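Local coordinates for CELL WALL surface anchor family protein (Streptococcus pneumoniae, PDB 2X9Z) that forms the repeating backbone subunit of the pneumococcal pilus, a surface fibre probably involved in adhesion to host cells, at residues T40-P43 with A44-Y48. The protein carries 1 engineered substitution. Sequence-based numbering, arbitrary orientation.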
loop_
_atom_site.group_PDB
_atom_site.type_symbol
_atom_site.label_atom_id
_atom_site.label_comp_id
_atom_site.label_asym_id
_atom_site.label_seq_id
_atom_site.Cartn_x
_atom_site.Cartn_y
_atom_site.Cartn_z
ATOM N N THR A 40 -9.115 2.760 -9.813
ATOM C CA THR A 40 -9.898 1.728 -9.138
ATOM C C THR A 40 -11.304 1.687 -9.712
ATOM O O THR A 40 -11.941 2.726 -9.891
ATOM C CB THR A 40 -9.976 2.000 -7.617
ATOM O OG1 THR A 40 -8.652 2.205 -7.114
ATOM C CG2 THR A 40 -10.613 0.825 -6.887
ATOM N N LYS A 41 -11.774 0.482 -10.015
ATOM C CA LYS A 41 -13.124 0.280 -10.509
ATOM C C LYS A 41 -13.973 -0.295 -9.388
ATOM O O LYS A 41 -13.681 -1.371 -8.871
ATOM C CB LYS A 41 -13.124 -0.704 -11.681
ATOM C CG LYS A 41 -12.254 -0.300 -12.845
ATOM C CD LYS A 41 -12.867 0.821 -13.650
ATOM C CE LYS A 41 -12.015 1.121 -14.877
ATOM N NZ LYS A 41 -12.572 2.237 -15.696
ATOM N N ILE A 42 -15.023 0.426 -9.023
ATOM C CA ILE A 42 -15.937 -0.015 -7.982
ATOM C C ILE A 42 -17.210 -0.509 -8.656
ATOM O O ILE A 42 -17.769 0.180 -9.507
ATOM C CB ILE A 42 -16.220 1.139 -6.998
ATOM C CG1 ILE A 42 -14.924 1.489 -6.249
ATOM C CG2 ILE A 42 -17.362 0.794 -6.029
ATOM C CD1 ILE A 42 -15.054 2.616 -5.272
ATOM N N PRO A 43 -17.654 -1.725 -8.304
ATOM C CA PRO A 43 -18.787 -2.344 -9.001
ATOM C C PRO A 43 -20.106 -1.595 -8.777
ATOM O O PRO A 43 -20.264 -0.868 -7.794
ATOM C CB PRO A 43 -18.864 -3.746 -8.374
ATOM C CG PRO A 43 -17.572 -3.951 -7.673
ATOM C CD PRO A 43 -17.112 -2.592 -7.249
ATOM N N ALA A 44 -21.051 -1.768 -9.693
ATOM C CA ALA A 44 -22.410 -1.267 -9.478
ATOM C C ALA A 44 -23.011 -1.817 -8.179
ATOM O O ALA A 44 -22.708 -2.942 -7.762
ATOM C CB ALA A 44 -23.301 -1.616 -10.663
ATOM N N LEU A 45 -23.846 -1.002 -7.541
ATOM C CA LEU A 45 -24.600 -1.402 -6.348
ATOM C C LEU A 45 -23.717 -1.750 -5.148
ATOM O O LEU A 45 -24.085 -2.586 -4.323
ATOM C CB LEU A 45 -25.571 -2.554 -6.665
ATOM C CG LEU A 45 -26.521 -2.281 -7.832
ATOM C CD1 LEU A 45 -27.424 -3.480 -8.096
ATOM C CD2 LEU A 45 -27.350 -1.029 -7.578
ATOM N N ALA A 46 -22.565 -1.095 -5.044
ATOM C CA ALA A 46 -21.693 -1.264 -3.890
ATOM C C ALA A 46 -22.312 -0.666 -2.628
ATOM O O ALA A 46 -23.106 0.273 -2.700
ATOM C CB ALA A 46 -20.326 -0.631 -4.168
ATOM N N ASN A 47 -21.952 -1.216 -1.474
ATOM C CA ASN A 47 -22.386 -0.659 -0.198
ATOM C C ASN A 47 -21.236 -0.644 0.806
ATOM O O ASN A 47 -21.357 -1.148 1.924
ATOM C CB ASN A 47 -23.582 -1.433 0.359
ATOM C CG ASN A 47 -24.276 -0.693 1.481
ATOM O OD1 ASN A 47 -24.308 0.540 1.498
ATOM N ND2 ASN A 47 -24.834 -1.440 2.428
ATOM N N TYR A 48 -20.114 -0.056 0.404
ATOM C CA TYR A 48 -18.933 -0.077 1.245
ATOM C C TYR A 48 -19.068 0.869 2.427
ATOM O O TYR A 48 -19.559 1.990 2.285
ATOM C CB TYR A 48 -17.692 0.312 0.445
ATOM C CG TYR A 48 -17.347 -0.597 -0.721
ATOM C CD1 TYR A 48 -17.843 -1.894 -0.802
ATOM C CD2 TYR A 48 -16.497 -0.155 -1.732
ATOM C CE1 TYR A 48 -17.511 -2.717 -1.876
ATOM C CE2 TYR A 48 -16.163 -0.961 -2.801
ATOM C CZ TYR A 48 -16.668 -2.244 -2.875
ATOM O OH TYR A 48 -16.314 -3.037 -3.956
HETATM O O HOH W 1 -22.005 1.367 -6.753
#
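Strand 33-42 ends at Ile-42, and Pro-43 to Ala-46 turn the chain in a type II beta turn. Leu-45 takes the left-handed conformation (phi 63°) characteristic of the third position of such a turn. The turn is open: Pro-43 O and Ala-46 N stand 3.6 Å apart and are bridged by a water 3.0 Å from Pro-43 O, which can donate to it and accepts from Ala-46 N. Inside the bend, CG2 of Ile-42 does the touching, meeting Ala-46 CB at 3.8 Å and Tyr-48 CE2 at 3.9 Å. With chi1 at -66°, CG2 lies anti to the backbone N and CG1 beside it, which places the CG2 methyl against both. The methyl of Ala-46 sits over the centre of the Tyr-48 ring, 4.1 Å above its plane. Pro-43 crosses the tyrosine at about a right angle, its CD 3.4 Å from Tyr-48 OH. Backbone hydrogen bonds tie Ile-42 to Lys-110 of strand 110-120, and Leu-45 and Ala-46 to Gln-106 and Asp-105. Asn-104 OD1 accepts a hydrogen bond from Tyr-48 N. The loop leads from the five-stranded antiparallel sheet to strand 50-57 of the mixed sheet, where Tyr-48 packs on Tyr-138 of strand 130-139.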